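PDB 3AAM: endonuclease IV from Thermus thermophilus, which cleaves phosphodiester bonds at apurinic or apyrimidinic sites in DNA during base excision repair and also has 3'-5' exonuclease activity. Local coordinates for residues A[67-72]-A[137-142]; A[112-117]-A[152-157]. All blocks are in the same frame, centred on the assembly; numbering follows the deposited sequence.

Contact 1: residues A[67-72]-A[137-142]; sequences VIHASY and LVENTA. With PO4 (phosphate ion), chain C.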
# COMPACT_ATOMS: atom_id res chain seq x y z
N VAL A 67 4.29 4.30 5.20
CA VAL A 67 4.23 3.94 3.79
C VAL A 67 3.72 5.13 3.00
O VAL A 67 2.80 5.82 3.44
CB VAL A 67 3.22 2.78 3.55
CG1 VAL A 67 3.21 2.40 2.08
CG2 VAL A 67 3.57 1.58 4.41
N ILE A 68 4.34 5.38 1.85
CA ILE A 68 3.88 6.46 0.99
C ILE A 68 3.20 5.78 -0.20
O ILE A 68 3.77 4.90 -0.84
CB ILE A 68 5.05 7.35 0.50
CG1 ILE A 68 5.40 8.36 1.59
CG2 ILE A 68 4.67 8.05 -0.80
CD1 ILE A 68 6.57 9.27 1.27
N HIS A 69 1.96 6.18 -0.46
CA HIS A 69 1.20 5.62 -1.57
C HIS A 69 1.31 6.55 -2.78
O HIS A 69 1.16 7.76 -2.64
CB HIS A 69 -0.28 5.47 -1.18
CG HIS A 69 -1.03 4.47 -2.01
ND1 HIS A 69 -1.11 4.54 -3.38
CD2 HIS A 69 -1.74 3.37 -1.65
CE1 HIS A 69 -1.82 3.52 -3.83
NE2 HIS A 69 -2.21 2.80 -2.80
N ALA A 70 1.58 5.98 -3.95
CA ALA A 70 1.66 6.77 -5.17
C ALA A 70 0.23 7.09 -5.59
O ALA A 70 -0.71 6.41 -5.17
CB ALA A 70 2.36 5.96 -6.27
N SER A 71 0.05 8.12 -6.40
CA SER A 71 -1.29 8.48 -6.84
C SER A 71 -1.87 7.46 -7.80
O SER A 71 -1.13 6.72 -8.46
CB SER A 71 -1.28 9.84 -7.53
OG SER A 71 -2.54 10.07 -8.15
N TYR A 72 -3.19 7.42 -7.88
CA TYR A 72 -3.87 6.50 -8.78
C TYR A 72 -3.59 6.95 -10.21
O TYR A 72 -3.78 6.19 -11.17
CB TYR A 72 -5.38 6.53 -8.51
CG TYR A 72 -6.01 7.90 -8.72
CD1 TYR A 72 -6.41 8.32 -9.98
CD2 TYR A 72 -6.18 8.77 -7.65
CE1 TYR A 72 -6.96 9.59 -10.18
CE2 TYR A 72 -6.73 10.04 -7.83
CZ TYR A 72 -7.12 10.44 -9.10
OH TYR A 72 -7.67 11.69 -9.28
N LEU A 137 7.06 -1.00 -3.61
CA LEU A 137 6.17 -2.14 -3.54
C LEU A 137 5.13 -2.07 -4.65
O LEU A 137 4.56 -1.01 -4.89
CB LEU A 137 5.44 -2.16 -2.19
CG LEU A 137 6.30 -2.16 -0.93
CD1 LEU A 137 5.40 -2.19 0.30
CD2 LEU A 137 7.22 -3.36 -0.96
N VAL A 138 4.88 -3.19 -5.31
CA VAL A 138 3.87 -3.23 -6.37
C VAL A 138 2.70 -4.03 -5.81
O VAL A 138 2.89 -5.08 -5.21
CB VAL A 138 4.40 -3.91 -7.66
CG1 VAL A 138 5.48 -3.04 -8.28
CG2 VAL A 138 4.95 -5.29 -7.35
N GLU A 139 1.49 -3.52 -6.01
CA GLU A 139 0.30 -4.18 -5.50
C GLU A 139 -0.30 -5.14 -6.52
O GLU A 139 -0.16 -4.95 -7.72
CB GLU A 139 -0.79 -3.16 -5.15
CG GLU A 139 -0.30 -1.81 -4.66
CD GLU A 139 -1.43 -0.79 -4.49
OE1 GLU A 139 -2.36 -0.76 -5.33
OE2 GLU A 139 -1.37 0.00 -3.53
N ASN A 140 -0.97 -6.17 -6.03
CA ASN A 140 -1.67 -7.08 -6.92
C ASN A 140 -2.95 -6.30 -7.22
O ASN A 140 -3.34 -5.42 -6.45
CB ASN A 140 -2.00 -8.41 -6.23
CG ASN A 140 -2.78 -8.22 -4.95
OD1 ASN A 140 -2.28 -7.65 -3.99
ND2 ASN A 140 -4.02 -8.71 -4.93
N THR A 141 -3.61 -6.62 -8.33
CA THR A 141 -4.81 -5.90 -8.72
C THR A 141 -6.03 -6.78 -8.95
O THR A 141 -5.94 -8.01 -8.94
CB THR A 141 -4.57 -5.10 -10.01
OG1 THR A 141 -4.33 -6.00 -11.09
CG2 THR A 141 -3.36 -4.20 -9.84
N ALA A 142 -7.17 -6.13 -9.17
CA ALA A 142 -8.42 -6.83 -9.42
C ALA A 142 -8.40 -7.46 -10.81
O ALA A 142 -9.20 -8.35 -11.11
CB ALA A 142 -9.59 -5.85 -9.31
P PO4 C . -5.19 1.27 -4.19
O1 PO4 C . -5.79 2.73 -4.11
O2 PO4 C . -4.43 0.94 -2.85
O3 PO4 C . -6.34 0.25 -4.41
O4 PO4 C . -4.19 1.20 -5.40

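Contact 2: residues A[112-117]-A[152-157]; sequences GRPERV and FEELAW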
# COMPACT_ATOMS: atom_id res chain seq x y z
N GLY A 112 -1.63 -2.38 -19.20
CA GLY A 112 -0.88 -2.50 -20.43
C GLY A 112 0.00 -3.74 -20.41
O GLY A 112 -0.33 -4.73 -19.76
N ARG A 113 1.11 -3.70 -21.13
CA ARG A 113 2.04 -4.82 -21.17
C ARG A 113 2.79 -4.93 -19.85
O ARG A 113 3.29 -3.92 -19.33
CB ARG A 113 3.07 -4.63 -22.29
CG ARG A 113 2.49 -4.57 -23.69
CD ARG A 113 3.58 -4.38 -24.75
NE ARG A 113 4.19 -3.05 -24.70
CZ ARG A 113 5.40 -2.79 -24.20
NH1 ARG A 113 6.15 -3.77 -23.71
NH2 ARG A 113 5.86 -1.54 -24.20
N PRO A 114 2.87 -6.13 -19.26
CA PRO A 114 3.58 -6.26 -17.99
C PRO A 114 5.03 -5.78 -18.13
O PRO A 114 5.59 -5.20 -17.21
CB PRO A 114 3.49 -7.75 -17.70
CG PRO A 114 2.15 -8.11 -18.26
CD PRO A 114 2.16 -7.39 -19.60
N GLU A 115 5.62 -6.02 -19.30
CA GLU A 115 6.99 -5.60 -19.56
C GLU A 115 7.16 -4.09 -19.47
O GLU A 115 8.20 -3.59 -19.03
CB GLU A 115 7.46 -6.09 -20.94
CG GLU A 115 7.53 -7.60 -21.08
CD GLU A 115 6.23 -8.23 -21.55
OE1 GLU A 115 5.17 -7.58 -21.44
OE2 GLU A 115 6.28 -9.38 -22.02
N ARG A 116 6.13 -3.35 -19.88
CA ARG A 116 6.16 -1.89 -19.83
C ARG A 116 6.12 -1.42 -18.37
O ARG A 116 6.78 -0.45 -18.00
CB ARG A 116 4.97 -1.33 -20.60
CG ARG A 116 4.87 0.19 -20.64
CD ARG A 116 6.06 0.85 -21.32
NE ARG A 116 5.72 2.19 -21.79
CZ ARG A 116 6.59 3.03 -22.34
NH1 ARG A 116 7.86 2.69 -22.48
NH2 ARG A 116 6.17 4.22 -22.75
N VAL A 117 5.36 -2.13 -17.55
CA VAL A 117 5.25 -1.79 -16.13
C VAL A 117 6.60 -1.98 -15.44
O VAL A 117 7.04 -1.11 -14.69
CB VAL A 117 4.18 -2.67 -15.44
CG1 VAL A 117 4.21 -2.45 -13.94
CG2 VAL A 117 2.80 -2.32 -15.97
N PHE A 152 -0.59 -13.69 -8.79
CA PHE A 152 0.61 -13.58 -7.98
C PHE A 152 1.85 -13.94 -8.80
O PHE A 152 2.91 -13.35 -8.61
CB PHE A 152 0.53 -14.46 -6.73
CG PHE A 152 -0.59 -14.09 -5.80
CD1 PHE A 152 -1.04 -12.78 -5.72
CD2 PHE A 152 -1.16 -15.04 -4.96
CE1 PHE A 152 -2.05 -12.42 -4.82
CE2 PHE A 152 -2.17 -14.70 -4.06
CZ PHE A 152 -2.62 -13.38 -3.99
N GLU A 153 1.71 -14.91 -9.71
CA GLU A 153 2.84 -15.32 -10.54
C GLU A 153 3.34 -14.18 -11.41
O GLU A 153 4.54 -14.10 -11.71
CB GLU A 153 2.46 -16.49 -11.45
CG GLU A 153 2.33 -17.85 -10.78
CD GLU A 153 1.09 -17.97 -9.91
OE1 GLU A 153 0.17 -17.14 -10.06
OE2 GLU A 153 1.04 -18.90 -9.09
N GLU A 154 2.44 -13.29 -11.82
CA GLU A 154 2.85 -12.17 -12.66
C GLU A 154 3.66 -11.20 -11.81
O GLU A 154 4.65 -10.64 -12.28
CB GLU A 154 1.64 -11.46 -13.27
CG GLU A 154 2.05 -10.38 -14.27
CD GLU A 154 0.90 -9.90 -15.14
OE1 GLU A 154 0.08 -9.08 -14.68
OE2 GLU A 154 0.81 -10.37 -16.30
N LEU A 155 3.22 -10.99 -10.57
CA LEU A 155 3.93 -10.09 -9.67
C LEU A 155 5.32 -10.64 -9.40
O LEU A 155 6.29 -9.89 -9.31
CB LEU A 155 3.18 -9.93 -8.35
CG LEU A 155 1.96 -9.02 -8.33
CD1 LEU A 155 0.88 -9.59 -9.22
CD2 LEU A 155 1.45 -8.87 -6.90
N ALA A 156 5.42 -11.96 -9.25
CA ALA A 156 6.71 -12.58 -8.98
C ALA A 156 7.66 -12.27 -10.14
O ALA A 156 8.84 -12.00 -9.92
CB ALA A 156 6.55 -14.08 -8.81
N TRP A 157 7.15 -12.32 -11.37
CA TRP A 157 7.99 -12.02 -12.52
C TRP A 157 8.37 -10.54 -12.53
O TRP A 157 9.51 -10.18 -12.81
CB TRP A 157 7.28 -12.37 -13.82
CG TRP A 157 8.01 -11.83 -15.01
CD1 TRP A 157 9.11 -12.36 -15.61
CD2 TRP A 157 7.76 -10.58 -15.67
NE1 TRP A 157 9.57 -11.52 -16.59
CE2 TRP A 157 8.76 -10.41 -16.65
CE3 TRP A 157 6.78 -9.58 -15.51
CZ2 TRP A 157 8.82 -9.29 -17.47
CZ3 TRP A 157 6.84 -8.46 -16.33
CH2 TRP A 157 7.85 -8.33 -17.30

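Contact 1: residues A[67-72]-A[137-142]
His69 and Glu139 meet over the C-terminal mouth of the TIM barrel, each at the end of a parallel strand, with strand 104-107 between. NE2 of His69 comes to 3.0 Å from Glu139 OE2, obliquely to the ring, and the imidazole and carboxylate planes stand 84° apart. The ring is held on its other nitrogen: ND1 donates to Ala70 O, 2.6 Å away, meeting a lone pair in the carbonyl plane, and this oxygen sits 13° out of the ring plane. With its CG anti to the backbone N (chi1 -159°), His69 turns NE2 inward, while the His204 ring lies nearly parallel to it. Below, the contact is loose, since Val67 CG1 and Leu137 CD1 stay 5.4 Å apart. On the mouth side a phosphate ion, probably from the crystallisation liquor, takes a hydrogen bond from His69 NE2 to its O2 (2.9 Å). Replacing His69 by an alanine is likely to leave phosphate O2 without this donor and Ala70 O without its imidazole partner. Glu139 OE1 lies 2.7 Å from phosphate O4; the site is consistent with a pocket that can take an anion, with the Glu139 side chain about 6 Å from the bound manganese.

Contact 2: residues A[112-117]-A[152-157]
Pro114 and Glu115 of helix 114-128 meet Glu154 and Trp157 of helix 152-159 on the outer layer of the TIM barrel, where these two helices follow one another around the strands. Gly112 leads in with backbone angles (phi 138°, psi -152°) that would jam a CB against the preceding carbonyl oxygen, which accounts for glycine at this turn. Arg113 occupies the N-cap position, and its carbonyl O receives the N-H of Val117 in the first helical turn. Its guanidinium is salt-bridged to Glu79.

Pro114 carries most of the contact on this side. Its ring presents CG to the carboxylate of Glu154, 3.3 Å from OE2, and the two side chains cross at about a right angle. Glu154 reaches across on an extended chain, where chi1 of -174° swings CG to the side facing away from its own N, and its other oxygen, OE1, is held by the backbone N-H of Gly149. The same proline sets CB 3.7 Å from CZ3 of Trp157, an apolar touch at the six-membered end of the indole. Glu115 brings its methylene CG to 3.9 Å from Trp157 CH2, and a bend at chi2 turns the carboxylate onward from there. Lys118, one turn further along, adds a cation-pi interaction with Trp157. The indole enters edge-on against the first helical turn: Pro114 O lies in its plane, 3.6 Å from CZ3, and CH2 is 3.6 Å from Glu115 CA.

How the contacts relate
From the N terminus the chain passes two strands and two helices before strand 66-69, which carries the first half of contact 1. It then passes through helix 82-100 and strand 104-107 to helix 114-128, where contact 2 begins. Strand 135-139 follows and closes the loop of contact 1 across 64 intervening residues; helix 152-159 then closes contact 2 across 34. The segments alternate and the two loops cross rather than nest. Contact 1 ties strand ends at the barrel mouth, whereas contact 2 joins two outer helices. Their centres lie 14 Å apart, yet they touch: Leu155 CD2 packs 3.5 Å from Asn140 CB, joining the helical layer to the end of strand 135-139.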